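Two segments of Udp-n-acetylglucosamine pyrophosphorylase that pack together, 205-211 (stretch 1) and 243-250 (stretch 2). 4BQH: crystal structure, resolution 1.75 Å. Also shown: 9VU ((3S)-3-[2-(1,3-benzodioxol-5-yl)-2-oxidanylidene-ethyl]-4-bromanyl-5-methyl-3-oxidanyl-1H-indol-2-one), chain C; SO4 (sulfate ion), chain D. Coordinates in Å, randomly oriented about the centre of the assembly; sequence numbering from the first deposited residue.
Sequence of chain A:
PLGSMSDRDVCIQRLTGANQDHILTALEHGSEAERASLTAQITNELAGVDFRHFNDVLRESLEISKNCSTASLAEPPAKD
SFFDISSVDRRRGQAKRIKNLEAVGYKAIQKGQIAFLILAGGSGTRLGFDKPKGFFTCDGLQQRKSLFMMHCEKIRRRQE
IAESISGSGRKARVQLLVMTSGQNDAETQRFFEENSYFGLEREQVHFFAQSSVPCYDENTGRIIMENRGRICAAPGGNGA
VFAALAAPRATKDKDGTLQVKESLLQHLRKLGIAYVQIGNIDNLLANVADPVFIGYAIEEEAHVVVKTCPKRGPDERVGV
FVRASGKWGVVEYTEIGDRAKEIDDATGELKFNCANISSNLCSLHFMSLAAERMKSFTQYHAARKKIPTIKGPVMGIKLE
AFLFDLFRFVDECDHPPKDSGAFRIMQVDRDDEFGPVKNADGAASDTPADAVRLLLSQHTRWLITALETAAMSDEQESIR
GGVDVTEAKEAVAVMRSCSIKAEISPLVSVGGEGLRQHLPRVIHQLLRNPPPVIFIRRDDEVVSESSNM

Stretch 1, residues 205-211: VHFFAQS
Stretch 2 (243-250) AALAAPRA

The guanidinium of Arg249 binds a backbone carbonyl of stretch 1 and a sulfate ion at once. Arg249 NH1 donates to Phe207 O at 2.8 Å (N-H...acceptor angle 149°), and Arg249 NH2 adds a weak bond to Phe207 O at 3.1 Å (135°), so one oxygen, lying near the guanidinium plane, accepts from both terminal nitrogens. Elsewhere on its edge, the group meets the sulfate: Arg249 NE donates to SO4 O2 and Arg249 NH2 to SO4 O1, each at 2.8 Å. The same SO4 O1 accepts from His206 ND1 at 2.8 Å (166°), so the anion, probably from the crystallisation liquor, bridges the stretches and offsets the arginine's charge.

Stretch 1 runs as a strand from Val205 to about Ala209, with phi between -147° and -87° and psi between 114° and 139°; Gln210 (-83/170) and Ser211 (-106/144) remain extended. Stretch 2 enters as the last part of a helix, Ala243 and Ala244 having phi/psi near -63/-42. Leu245 (-69/-18) and Ala246 (-87/-18) follow, and from Ala247 (-63/132) the chain is extended through Pro248 (-62/142) and Arg249 (-134/155). The two stretches run in broadly opposite senses. The CA atoms of Gln210 and Ala244 lie 4.8 Å apart, setting the register; from there Arg249 reaches back to the level of Phe207. No direct backbone-to-backbone hydrogen bond joins the stretches. Instead, water 2 donates to Ala209 O and Ala244 O, 2.8 Å from each.

The strand alternates. His206 and Phe208 direct their CA-to-CB bonds toward stretch 2, whereas Phe207 and Ala209 direct theirs away. Phe208 (chi1 69°, p; chi2 -65°) provides the main apolar surface: Phe208 CE2 lies 3.6 Å from Ala244 CB and 3.7 Å from Leu245 CD2, with Leu245 in the m, t rotamer. Ala244 O approaches the ring edge near its plane, 3.6 Å from Phe208 CD2. Ala244 CB also lies 3.8 Å from Gln210 CA, beside the close approach of the two CA atoms. Gln210 (p, t; chi3 -77°) leads its side-chain end away.

Arg249 adopts chi1 -67° (m), chi2 162° (t), chi3 70° (p) and chi4 83°, which brings Arg249 NH1 within 3.4 Å of Phe208 CB. His206 (chi1 -51°, m; chi2 -96°) presents its ring edge to SO4 O1. Water 1 completes this polar end, accepting from Phe207 N at 2.9 Å and weakly from Arg249 NH2 at 3.3 Å. Together, the stretches bury 331 Å², counting both sides.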

# COMPACT_ATOMS: atom_id res chain seq x y z
N VAL A 205 -14.62 4.62 -7.05
CA VAL A 205 -13.21 4.95 -7.26
C VAL A 205 -12.95 6.42 -6.99
O VAL A 205 -13.59 7.30 -7.60
CB VAL A 205 -12.75 4.57 -8.67
CG1 VAL A 205 -11.26 4.87 -8.82
CG2 VAL A 205 -13.03 3.08 -8.90
N HIS A 206 -12.00 6.69 -6.09
CA HIS A 206 -11.75 8.05 -5.63
C HIS A 206 -10.31 8.36 -5.86
O HIS A 206 -9.44 7.73 -5.24
CB HIS A 206 -12.09 8.18 -4.13
CG HIS A 206 -13.47 7.66 -3.77
ND1 HIS A 206 -14.54 8.47 -3.67
CD2 HIS A 206 -13.93 6.37 -3.50
CE1 HIS A 206 -15.64 7.75 -3.35
NE2 HIS A 206 -15.27 6.46 -3.24
N PHE A 207 -10.03 9.30 -6.74
CA PHE A 207 -8.64 9.71 -6.99
C PHE A 207 -8.30 10.90 -6.12
O PHE A 207 -9.07 11.86 -6.04
CB PHE A 207 -8.46 10.10 -8.46
CG PHE A 207 -8.77 8.99 -9.41
CD1 PHE A 207 -7.81 8.03 -9.71
CD2 PHE A 207 -10.03 8.92 -10.00
CE1 PHE A 207 -8.13 6.99 -10.60
CE2 PHE A 207 -10.35 7.91 -10.88
CZ PHE A 207 -9.39 6.94 -11.18
N PHE A 208 -7.16 10.86 -5.46
CA PHE A 208 -6.76 11.95 -4.59
C PHE A 208 -5.26 12.10 -4.60
O PHE A 208 -4.54 11.14 -4.36
CB PHE A 208 -7.35 11.80 -3.16
CG PHE A 208 -6.77 10.67 -2.34
CD1 PHE A 208 -6.94 9.32 -2.71
CD2 PHE A 208 -6.09 10.96 -1.15
CE1 PHE A 208 -6.41 8.30 -1.92
CE2 PHE A 208 -5.57 9.94 -0.34
CZ PHE A 208 -5.73 8.61 -0.73
N ALA A 209 -4.79 13.31 -4.87
CA ALA A 209 -3.34 13.54 -5.01
C ALA A 209 -2.69 13.82 -3.68
O ALA A 209 -3.23 14.58 -2.85
CB ALA A 209 -3.08 14.70 -5.96
N GLN A 210 -1.51 13.23 -3.50
CA GLN A 210 -0.68 13.52 -2.34
C GLN A 210 0.12 14.77 -2.63
O GLN A 210 0.18 15.24 -3.79
CB GLN A 210 0.29 12.35 -2.07
CG GLN A 210 1.25 12.04 -3.21
CD GLN A 210 1.88 10.69 -3.00
OE1 GLN A 210 2.80 10.54 -2.17
NE2 GLN A 210 1.34 9.68 -3.66
N SER A 211 0.77 15.27 -1.60
CA SER A 211 1.71 16.37 -1.74
C SER A 211 3.14 15.91 -1.63
O SER A 211 3.47 15.01 -0.87
CB SER A 211 1.40 17.45 -0.72
OG SER A 211 0.12 18.00 -1.05
N ALA A 243 -2.26 13.70 5.17
CA ALA A 243 -2.50 15.00 4.55
C ALA A 243 -3.35 14.87 3.29
O ALA A 243 -4.27 15.69 3.06
CB ALA A 243 -1.16 15.67 4.23
N ALA A 244 -3.08 13.84 2.50
CA ALA A 244 -3.82 13.65 1.27
C ALA A 244 -5.31 13.37 1.53
O ALA A 244 -6.16 13.94 0.85
CB ALA A 244 -3.18 12.56 0.42
N LEU A 245 -5.62 12.54 2.53
CA LEU A 245 -7.01 12.26 2.91
C LEU A 245 -7.68 13.47 3.55
O LEU A 245 -8.89 13.54 3.58
CB LEU A 245 -7.07 11.06 3.87
CG LEU A 245 -6.82 9.70 3.23
CD1 LEU A 245 -6.56 8.69 4.35
CD2 LEU A 245 -7.99 9.23 2.34
N ALA A 246 -6.87 14.44 4.01
CA ALA A 246 -7.37 15.66 4.69
C ALA A 246 -7.75 16.82 3.78
O ALA A 246 -8.46 17.74 4.20
CB ALA A 246 -6.34 16.15 5.73
N ALA A 247 -7.28 16.77 2.54
CA ALA A 247 -7.47 17.86 1.58
C ALA A 247 -8.95 18.08 1.27
O ALA A 247 -9.68 17.12 1.03
CB ALA A 247 -6.71 17.55 0.29
N PRO A 248 -9.42 19.35 1.30
CA PRO A 248 -10.81 19.61 0.92
C PRO A 248 -11.10 19.23 -0.53
O PRO A 248 -10.27 19.44 -1.40
CB PRO A 248 -10.96 21.14 1.08
CG PRO A 248 -9.90 21.52 2.05
CD PRO A 248 -8.75 20.58 1.77
N ARG A 249 -12.29 18.67 -0.76
CA ARG A 249 -12.73 18.26 -2.09
C ARG A 249 -14.15 18.74 -2.34
O ARG A 249 -14.92 18.92 -1.39
CB ARG A 249 -12.69 16.73 -2.20
CG ARG A 249 -11.30 16.14 -2.16
CD ARG A 249 -11.38 14.66 -1.84
NE ARG A 249 -11.94 13.81 -2.90
CZ ARG A 249 -11.25 13.34 -3.94
NH1 ARG A 249 -9.99 13.70 -4.13
NH2 ARG A 249 -11.84 12.55 -4.82
N ALA A 250 -14.50 18.89 -3.62
CA ALA A 250 -15.88 19.16 -4.03
C ALA A 250 -16.85 18.15 -3.40
O ALA A 250 -16.62 16.92 -3.45
CB ALA A 250 -15.99 19.15 -5.55
OAN 9VU C . 2.34 20.70 6.16
CAH 9VU C . 1.29 20.04 6.34
NAG 9VU C . 0.08 20.46 5.99
CAC 9VU C . -0.84 19.52 6.36
CAB 9VU C . -2.16 19.54 6.22
CAA 9VU C . -3.00 18.51 6.69
CAF 9VU C . -2.39 17.43 7.34
CAJ 9VU C . -3.20 16.36 7.84
CAE 9VU C . -0.98 17.46 7.46
BRA 9VU C . -0.19 15.94 8.30
CAD 9VU C . -0.22 18.48 6.99
CAI 9VU C . 1.19 18.78 7.00
OAL 9VU C . 1.63 18.99 8.34
CAM 9VU C . 2.12 17.67 6.45
CAO 9VU C . 1.97 17.41 4.94
OAP 9VU C . 1.28 18.20 4.28
CAQ 9VU C . 2.67 16.31 4.37
CAV 9VU C . 3.23 15.29 5.14
CAU 9VU C . 3.90 14.26 4.58
OAY 9VU C . 4.49 13.19 5.19
CAX 9VU C . 5.38 12.66 4.17
OAW 9VU C . 4.74 13.03 2.94
CAT 9VU C . 4.04 14.16 3.26
CAS 9VU C . 3.52 15.10 2.45
CAR 9VU C . 2.82 16.18 2.98
S SO4 D . -15.24 12.01 -3.72
O1 SO4 D . -14.20 11.20 -4.39
O2 SO4 D . -14.71 13.34 -3.34
O3 SO4 D . -15.68 11.29 -2.50
O4 SO4 D . -16.36 12.25 -4.67
O HOH W 1 -12.10 11.12 -7.73
O HOH W 2 -5.73 14.88 -1.71